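Local coordinates for conserved domain protein (Porphyromonas gingivalis, PDB 3PNN), which probably acts as a glycosyltransferase, using an alpha/beta/alpha Rossmann-like domain of the kind that binds nucleotide sugars, at residues Q24-G29 against D280-V285; M36-Y41 against D124-R129. All blocks are in the same frame, centred on the assembly; numbering follows the deposited sequence.

Contact 1 of 2, residues Q24-G29 against D280-V285. With GOL (glycerol), chain F.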
ATOM      1  N   GLN A  24      -6.849 -14.030  12.170  1.00 31.46           N
ATOM      2  CA  GLN A  24      -7.871 -14.785  11.451  1.00 30.41           C
ATOM      3  C   GLN A  24      -8.029 -14.291  10.015  1.00 31.50           C
ATOM      4  O   GLN A  24      -8.211 -13.091   9.772  1.00 29.85           O
ATOM      5  CB  GLN A  24      -9.211 -14.686  12.181  1.00 31.69           C
ATOM      6  CG  GLN A  24      -9.233 -15.399  13.523  1.00 30.57           C
ATOM      7  CD  GLN A  24      -9.187 -16.906  13.373  1.00 34.72           C
ATOM      8  OE1 GLN A  24      -9.771 -17.458  12.440  1.00 35.86           O
ATOM      9  NE2 GLN A  24      -8.493 -17.579  14.287  1.00 32.98           N
ATOM     10  N   LEU A  25      -7.951 -15.218   9.060  1.00 28.72           N
ATOM     11  CA  LEU A  25      -8.157 -14.871   7.656  1.00 30.53           C
ATOM     12  C   LEU A  25      -9.636 -14.688   7.373  1.00 34.95           C
ATOM     13  O   LEU A  25     -10.473 -15.355   7.965  1.00 34.36           O
ATOM     14  CB  LEU A  25      -7.574 -15.951   6.743  1.00 32.32           C
ATOM     15  CG  LEU A  25      -6.050 -16.078   6.876  1.00 36.76           C
ATOM     16  CD1 LEU A  25      -5.484 -17.053   5.857  1.00 38.03           C
ATOM     17  CD2 LEU A  25      -5.395 -14.724   6.734  1.00 37.19           C
ATOM     18  N   ASP A  26      -9.960 -13.765   6.477  1.00 27.98           N
ATOM     19  CA  ASP A  26     -11.357 -13.509   6.168  1.00 32.70           C
ATOM     20  C   ASP A  26     -11.665 -13.974   4.744  1.00 33.04           C
ATOM     21  O   ASP A  26     -11.308 -13.305   3.777  1.00 31.30           O
ATOM     22  CB  ASP A  26     -11.660 -12.018   6.356  1.00 30.76           C
ATOM     23  CG  ASP A  26     -13.130 -11.681   6.160  1.00 32.93           C
ATOM     24  OD1 ASP A  26     -13.940 -12.598   5.862  1.00 31.93           O
ATOM     25  OD2 ASP A  26     -13.470 -10.480   6.309  1.00 33.17           O
ATOM     26  N   GLY A  27     -12.307 -15.137   4.625  1.00 29.90           N
ATOM     27  CA  GLY A  27     -12.729 -15.668   3.337  1.00 34.87           C
ATOM     28  C   GLY A  27     -13.933 -14.896   2.833  1.00 31.84           C
ATOM     29  O   GLY A  27     -15.064 -15.385   2.867  1.00 35.30           O
ATOM     30  N   ILE A  28     -13.681 -13.677   2.366  1.00 26.36           N
ATOM     31  CA  ILE A  28     -14.740 -12.699   2.148  1.00 27.85           C
ATOM     32  C   ILE A  28     -15.423 -12.794   0.777  1.00 30.52           C
ATOM     33  O   ILE A  28     -16.583 -12.402   0.634  1.00 28.27           O
ATOM     34  CB  ILE A  28     -14.207 -11.271   2.390  1.00 27.83           C
ATOM     35  CG1 ILE A  28     -15.355 -10.268   2.471  1.00 27.59           C
ATOM     36  CG2 ILE A  28     -13.160 -10.881   1.308  1.00 25.03           C
ATOM     37  CD1 ILE A  28     -14.949  -8.929   3.131  1.00 28.65           C
ATOM     38  N   GLY A  29     -14.718 -13.319  -0.226  1.00 28.27           N
ATOM     39  CA  GLY A  29     -15.315 -13.515  -1.540  1.00 26.49           C
ATOM     40  C   GLY A  29     -16.259 -14.709  -1.542  1.00 27.81           C
ATOM     41  O   GLY A  29     -16.274 -15.498  -0.594  1.00 30.70           O
ATOM     42  N   ASP A 280     -18.987  -2.459  10.274  1.00 31.45           N
ATOM     43  CA  ASP A 280     -20.238  -2.250   9.547  1.00 33.09           C
ATOM     44  C   ASP A 280     -20.064  -2.130   8.028  1.00 36.74           C
ATOM     45  O   ASP A 280     -21.026  -2.314   7.279  1.00 40.56           O
ATOM     46  CB  ASP A 280     -20.966  -1.006  10.077  1.00 48.95           C
ATOM     47  CG  ASP A 280     -21.845  -1.306  11.286  1.00 66.69           C
ATOM     48  OD1 ASP A 280     -22.211  -2.487  11.483  1.00 68.38           O
ATOM     49  OD2 ASP A 280     -22.182  -0.358  12.032  1.00 68.90           O
ATOM     50  N   ASP A 281     -18.848  -1.814   7.577  1.00 30.56           N
ATOM     51  CA  ASP A 281     -18.550  -1.725   6.138  1.00 30.51           C
ATOM     52  C   ASP A 281     -18.482  -3.107   5.480  1.00 37.76           C
ATOM     53  O   ASP A 281     -18.577  -3.230   4.262  1.00 32.91           O
ATOM     54  CB  ASP A 281     -17.197  -1.044   5.887  1.00 31.95           C
ATOM     55  CG  ASP A 281     -17.169   0.406   6.325  1.00 39.21           C
ATOM     56  OD1 ASP A 281     -18.247   1.015   6.438  1.00 38.37           O
ATOM     57  OD2 ASP A 281     -16.056   0.931   6.554  1.00 40.08           O
ATOM     58  N   ARG A 282     -18.277  -4.148   6.277  1.00 30.98           N
ATOM     59  CA  ARG A 282     -17.962  -5.460   5.694  1.00 30.12           C
ATOM     60  C   ARG A 282     -19.041  -6.069   4.759  1.00 28.94           C
ATOM     61  O   ARG A 282     -18.719  -6.559   3.680  1.00 31.10           O
ATOM     62  CB  ARG A 282     -17.554  -6.461   6.780  1.00 27.65           C
ATOM     63  CG  ARG A 282     -16.988  -7.753   6.198  1.00 29.94           C
ATOM     64  CD  ARG A 282     -16.600  -8.770   7.292  1.00 29.92           C
ATOM     65  NE  ARG A 282     -16.184 -10.022   6.669  1.00 27.96           N
ATOM     66  CZ  ARG A 282     -17.035 -10.961   6.276  1.00 32.07           C
ATOM     67  NH1 ARG A 282     -18.341 -10.792   6.465  1.00 30.29           N
ATOM     68  NH2 ARG A 282     -16.582 -12.077   5.707  1.00 31.63           N
ATOM     69  N   PRO A 283     -20.316  -6.058   5.171  1.00 30.38           N
ATOM     70  CA  PRO A 283     -21.336  -6.653   4.292  1.00 28.71           C
ATOM     71  C   PRO A 283     -21.354  -6.013   2.891  1.00 31.60           C
ATOM     72  O   PRO A 283     -21.630  -6.701   1.907  1.00 30.94           O
ATOM     73  CB  PRO A 283     -22.643  -6.369   5.043  1.00 31.64           C
ATOM     74  CG  PRO A 283     -22.225  -6.357   6.470  1.00 35.26           C
ATOM     75  CD  PRO A 283     -20.880  -5.681   6.479  1.00 33.60           C
ATOM     76  N   GLY A 284     -21.031  -4.729   2.799  1.00 34.41           N
ATOM     77  CA  GLY A 284     -21.025  -4.055   1.512  1.00 35.65           C
ATOM     78  C   GLY A 284     -19.909  -4.585   0.637  1.00 38.73           C
ATOM     79  O   GLY A 284     -20.054  -4.705  -0.579  1.00 31.88           O
ATOM     80  N   VAL A 285     -18.784  -4.912   1.260  1.00 30.41           N
ATOM     81  CA  VAL A 285     -17.657  -5.476   0.535  1.00 29.66           C
ATOM     82  C   VAL A 285     -17.990  -6.901   0.083  1.00 30.09           C
ATOM     83  O   VAL A 285     -17.724  -7.267  -1.059  1.00 29.67           O
ATOM     84  CB  VAL A 285     -16.364  -5.449   1.384  1.00 28.11           C
ATOM     85  CG1 VAL A 285     -15.218  -6.139   0.628  1.00 27.85           C
ATOM     86  CG2 VAL A 285     -15.994  -3.995   1.727  1.00 26.84           C
TER
HETATM   87  C1  GOL F 305     -18.512 -14.099   2.798  1.00 84.12           C
HETATM   88  O1  GOL F 305     -18.349 -14.152   4.199  1.00 79.60           O
HETATM   89  C2  GOL F 305     -19.311 -15.315   2.336  1.00 89.09           C
HETATM   90  O2  GOL F 305     -20.471 -14.899   1.650  1.00 86.92           O
HETATM   91  C3  GOL F 305     -18.458 -16.189   1.423  1.00 89.08           C
HETATM   92  O3  GOL F 305     -17.361 -16.703   2.141  1.00 88.39           O
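In the loop between strand 7-11 and helix 35-46 of the Rossmann-like domain, Asp26 forms a bidentate salt bridge with Arg282 of helix 282-294. Arg282 approaches side-on. Its NE is 2.8 Å from Asp26 OD2, an almost perfectly straight bond of 179°, while NH2 is 2.7 Å from Asp26 OD1, which receives it on the syn lone pair. Carboxylate and guanidinium lie 21° apart, so the two flat groups meet nearly edge to edge. The Arg282 side chain runs extended from CG to NE to reach the loop, and Asp26 meets it with CG anti to its own backbone N (chi1 -175°). Ile28 CG1 lies over one face of the guanidinium, and CD1 approaches Arg282 CG at 3.9 Å. The same methyl reaches Val285 CG1 at 3.8 Å, where the two side chains cross at about a right angle. Val286 and Leu289 continue this apolar patch along the helix. Gly27, centre of an inverse gamma turn, accepts at its O a 2.7 Å hydrogen bond from O3 of a glycerol, probably from the crystallisation liquor, whose O1 takes one from Arg282 NH2; a second glycerol hydrogen-bonds Asp26 OD2. Bonds from NE and NH2 in its own plane fix the rotation of the guanidinium while Ile28 backs one face, holding the ion pair in a partly buried setting.

Contact 2 of 2, residues M36-Y41 against D124-R129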
HETATM    1  N   MSE A  36      -6.568 -10.173  -0.226  1.00 22.90           N
HETATM    2  CA  MSE A  36      -5.224 -10.367  -0.760  1.00 23.21           C
HETATM    3  C   MSE A  36      -5.237 -11.266  -1.995  1.00 25.08           C
HETATM    4  O   MSE A  36      -4.520 -11.012  -2.972  1.00 26.04           O
HETATM    5  CB  MSE A  36      -4.283 -10.947   0.306  1.00 23.75           C
HETATM    6  CG  MSE A  36      -2.919 -11.317  -0.266  1.00 26.45           C
HETATM    7 SE   MSE A  36      -1.891 -12.370   1.003  0.60 28.87          SE
HETATM    8  CE  MSE A  36      -1.789 -11.012   2.376  1.00 27.85           C
ATOM      9  N   ASP A  37      -6.050 -12.316  -1.948  1.00 23.46           N
ATOM     10  CA  ASP A  37      -6.207 -13.230  -3.080  1.00 22.95           C
ATOM     11  C   ASP A  37      -6.661 -12.515  -4.354  1.00 22.49           C
ATOM     12  O   ASP A  37      -6.156 -12.807  -5.440  1.00 26.74           O
ATOM     13  CB  ASP A  37      -7.220 -14.342  -2.765  1.00 24.19           C
ATOM     14  CG  ASP A  37      -6.702 -15.355  -1.738  1.00 29.56           C
ATOM     15  OD1 ASP A  37      -5.468 -15.464  -1.541  1.00 26.87           O
ATOM     16  OD2 ASP A  37      -7.552 -16.038  -1.129  1.00 31.23           O
ATOM     17  N   TYR A  38      -7.641 -11.618  -4.235  1.00 23.22           N
ATOM     18  CA  TYR A  38      -8.065 -10.828  -5.411  1.00 23.78           C
ATOM     19  C   TYR A  38      -6.903  -9.996  -5.963  1.00 22.54           C
ATOM     20  O   TYR A  38      -6.724  -9.919  -7.178  1.00 22.56           O
ATOM     21  CB  TYR A  38      -9.286  -9.950  -5.085  1.00 24.04           C
ATOM     22  CG  TYR A  38     -10.509 -10.815  -4.925  1.00 25.97           C
ATOM     23  CD1 TYR A  38     -11.310 -11.130  -6.026  1.00 23.56           C
ATOM     24  CD2 TYR A  38     -10.826 -11.381  -3.689  1.00 25.54           C
ATOM     25  CE1 TYR A  38     -12.411 -11.967  -5.895  1.00 24.90           C
ATOM     26  CE2 TYR A  38     -11.940 -12.220  -3.548  1.00 25.19           C
ATOM     27  CZ  TYR A  38     -12.717 -12.511  -4.651  1.00 26.32           C
ATOM     28  OH  TYR A  38     -13.811 -13.354  -4.525  1.00 29.62           O
ATOM     29  N   SER A  39      -6.094  -9.415  -5.081  1.00 22.10           N
ATOM     30  CA  SER A  39      -4.935  -8.625  -5.543  1.00 21.91           C
ATOM     31  C   SER A  39      -3.945  -9.482  -6.312  1.00 24.07           C
ATOM     32  O   SER A  39      -3.467  -9.084  -7.376  1.00 23.64           O
ATOM     33  CB  SER A  39      -4.214  -7.963  -4.370  1.00 26.98           C
ATOM     34  OG  SER A  39      -5.015  -6.926  -3.832  1.00 27.60           O
ATOM     35  N   VAL A  40      -3.625 -10.652  -5.763  1.00 23.00           N
ATOM     36  CA  VAL A  40      -2.665 -11.536  -6.409  1.00 24.37           C
ATOM     37  C   VAL A  40      -3.206 -12.032  -7.742  1.00 28.59           C
ATOM     38  O   VAL A  40      -2.491 -12.043  -8.741  1.00 25.30           O
ATOM     39  CB  VAL A  40      -2.249 -12.717  -5.492  1.00 27.49           C
ATOM     40  CG1 VAL A  40      -1.363 -13.711  -6.261  1.00 26.87           C
ATOM     41  CG2 VAL A  40      -1.537 -12.175  -4.245  1.00 24.61           C
ATOM     42  N   TYR A  41      -4.474 -12.435  -7.760  1.00 23.19           N
ATOM     43  CA  TYR A  41      -5.108 -12.856  -9.008  1.00 26.49           C
ATOM     44  C   TYR A  41      -4.993 -11.762 -10.081  1.00 24.90           C
ATOM     45  O   TYR A  41      -4.622 -12.030 -11.234  1.00 24.85           O
ATOM     46  CB  TYR A  41      -6.580 -13.213  -8.745  1.00 23.58           C
ATOM     47  CG  TYR A  41      -7.279 -13.893  -9.902  1.00 25.02           C
ATOM     48  CD1 TYR A  41      -7.236 -15.284 -10.049  1.00 27.88           C
ATOM     49  CD2 TYR A  41      -7.984 -13.156 -10.836  1.00 27.93           C
ATOM     50  CE1 TYR A  41      -7.877 -15.910 -11.098  1.00 35.26           C
ATOM     51  CE2 TYR A  41      -8.624 -13.776 -11.900  1.00 35.61           C
ATOM     52  CZ  TYR A  41      -8.564 -15.152 -12.024  1.00 37.78           C
ATOM     53  OH  TYR A  41      -9.203 -15.767 -13.075  1.00 44.53           O
ATOM     54  N   ASP A 124      -4.692  -5.757   2.510  1.00 24.91           N
ATOM     55  CA  ASP A 124      -6.100  -5.988   2.824  1.00 25.45           C
ATOM     56  C   ASP A 124      -7.002  -4.912   2.215  1.00 30.32           C
ATOM     57  O   ASP A 124      -8.084  -4.634   2.728  1.00 32.18           O
ATOM     58  CB  ASP A 124      -6.280  -6.054   4.348  1.00 30.35           C
ATOM     59  CG  ASP A 124      -7.492  -6.872   4.772  1.00 44.20           C
ATOM     60  OD1 ASP A 124      -7.957  -7.751   4.002  1.00 39.25           O
ATOM     61  OD2 ASP A 124      -7.972  -6.639   5.901  1.00 42.09           O
ATOM     62  N   ASP A 125      -6.537  -4.289   1.137  1.00 26.17           N
ATOM     63  CA  ASP A 125      -7.376  -3.372   0.355  1.00 25.94           C
ATOM     64  C   ASP A 125      -7.639  -3.955  -1.027  1.00 26.78           C
ATOM     65  O   ASP A 125      -6.759  -4.589  -1.617  1.00 26.18           O
ATOM     66  CB  ASP A 125      -6.716  -1.993   0.202  1.00 25.14           C
ATOM     67  CG  ASP A 125      -6.760  -1.184   1.486  1.00 34.97           C
ATOM     68  OD1 ASP A 125      -7.810  -0.591   1.792  1.00 38.61           O
ATOM     69  OD2 ASP A 125      -5.754  -1.170   2.207  1.00 39.11           O
ATOM     70  N   PHE A 126      -8.846  -3.723  -1.541  1.00 22.99           N
ATOM     71  CA  PHE A 126      -9.210  -4.148  -2.886  1.00 23.04           C
ATOM     72  C   PHE A 126      -9.019  -2.988  -3.858  1.00 23.42           C
ATOM     73  O   PHE A 126      -9.704  -1.957  -3.769  1.00 25.88           O
ATOM     74  CB  PHE A 126     -10.656  -4.682  -2.919  1.00 26.15           C
ATOM     75  CG  PHE A 126     -11.096  -5.182  -4.272  1.00 23.41           C
ATOM     76  CD1 PHE A 126     -11.040  -6.545  -4.586  1.00 24.17           C
ATOM     77  CD2 PHE A 126     -11.593  -4.300  -5.226  1.00 25.63           C
ATOM     78  CE1 PHE A 126     -11.462  -7.016  -5.832  1.00 28.05           C
ATOM     79  CE2 PHE A 126     -12.016  -4.759  -6.480  1.00 29.22           C
ATOM     80  CZ  PHE A 126     -11.950  -6.118  -6.785  1.00 27.39           C
ATOM     81  N   TYR A 127      -8.085  -3.155  -4.790  1.00 23.01           N
ATOM     82  CA  TYR A 127      -7.699  -2.069  -5.692  1.00 20.19           C
ATOM     83  C   TYR A 127      -8.426  -2.101  -7.047  1.00 23.98           C
ATOM     84  O   TYR A 127      -8.579  -1.068  -7.701  1.00 25.55           O
ATOM     85  CB  TYR A 127      -6.191  -2.102  -5.897  1.00 20.03           C
ATOM     86  CG  TYR A 127      -5.433  -1.731  -4.645  1.00 22.73           C
ATOM     87  CD1 TYR A 127      -5.237  -0.393  -4.307  1.00 21.91           C
ATOM     88  CD2 TYR A 127      -4.933  -2.713  -3.785  1.00 23.30           C
ATOM     89  CE1 TYR A 127      -4.552  -0.036  -3.148  1.00 27.79           C
ATOM     90  CE2 TYR A 127      -4.238  -2.359  -2.625  1.00 21.82           C
ATOM     91  CZ  TYR A 127      -4.042  -1.015  -2.325  1.00 23.73           C
ATOM     92  OH  TYR A 127      -3.359  -0.644  -1.185  1.00 26.70           O
ATOM     93  N   GLY A 128      -8.861  -3.286  -7.466  1.00 25.28           N
ATOM     94  CA  GLY A 128      -9.552  -3.453  -8.736  1.00 24.11           C
ATOM     95  C   GLY A 128      -8.611  -3.741  -9.897  1.00 27.28           C
ATOM     96  O   GLY A 128      -7.476  -3.272  -9.931  1.00 23.55           O
ATOM     97  N   ARG A 129      -9.087  -4.512 -10.865  1.00 25.03           N
ATOM     98  CA  ARG A 129      -8.225  -5.003 -11.936  1.00 22.39           C
ATOM     99  C   ARG A 129      -7.503  -3.905 -12.702  1.00 22.57           C
ATOM    100  O   ARG A 129      -6.310  -4.033 -12.986  1.00 24.90           O
ATOM    101  CB  ARG A 129      -9.027  -5.856 -12.911  1.00 23.57           C
ATOM    102  CG  ARG A 129      -8.179  -6.485 -13.990  1.00 26.92           C
ATOM    103  CD  ARG A 129      -9.030  -7.501 -14.763  1.00 34.84           C
ATOM    104  NE  ARG A 129      -8.274  -8.145 -15.830  1.00 50.63           N
ATOM    105  CZ  ARG A 129      -8.820  -8.943 -16.745  1.00 55.17           C
ATOM    106  NH1 ARG A 129     -10.129  -9.169 -16.721  1.00 55.59           N
ATOM    107  NH2 ARG A 129      -8.061  -9.497 -17.688  1.00 47.48           N
TER
HETATM  108  O   HOH W   1      -6.373  -9.688   2.749  1.00 27.83           O
HETATM  109  O   HOH W   2      -4.603  -6.237  -1.183  1.00 23.06           O
HETATM  110  O   HOH W   3      -6.936  -5.675  -5.127  1.00 26.34           O
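Ser39 OG, in the helix 35-46, is held between two waters that tie it to the backbone of the loop following strand 118-122. It donates to one water at 2.8 Å from OG, and that water passes a hydrogen on to Asp125 O at 2.7 Å. The other water donates to Ser39 OG at 2.6 Å and accepts from Tyr127 N at 2.8 Å. The direct separation of Ser39 OG and Asp125 O is 3.7 Å, so the waters carry the polar link. With OG anti to its carbonyl carbon (chi1 -70°), the hydroxyl faces the loop, and it also lies near the plane of the Tyr127 ring, at its edge. A third water accepts from Met36 N, 3.0 Å away, and donates to Asp124 OD1; Met36 is modelled as selenomethionine. Beside this hydrated seam the contact turns apolar: Tyr38 CB comes to the edge of the Phe126 ring, 3.7 Å from CE1, near the plane of that ring. Phe126 in turn stacks on Phe274 and packs against Leu289 and Leu292, while Tyr38 meets Tyr298 edge to face. The polar ends of the loop residues turn to other partners, Asp125 OD1 to Trp273 NE1 and Tyr127 OH to Met215 O. Asp124 and Asp125 also hydrogen-bond to glycerols, probably from the crystallisation liquor, which may mark a pocket at this loop. Ser39 OG thus acts as both donor and acceptor, and the ordered waters satisfy it together with two main-chain groups of the loop in a largely buried interface, so that the polar link between helix and loop is made through water.

Overall arrangement
From the N terminus, strand 7-11 leads into the loop carrying 24-29, and a few residues later helix 35-46 carries 36-41. That helix meets 124-129, after strand 118-122, so contact 2 closes a loop of 82 intervening residues within the first part of the fold. Contact 1 spans a far longer one, 250 residues, from the early loop to helix 282-294 near the C terminus, and contact 2 lies wholly within that span. The centres are about 13 Å apart, and the two sites touch where Gly29 CA approaches Tyr38 OH at 3.3 Å. Leu289 of helix 282-294 packs against Ile28, Tyr38 and Phe126, joining both contacts to the C-terminal helix.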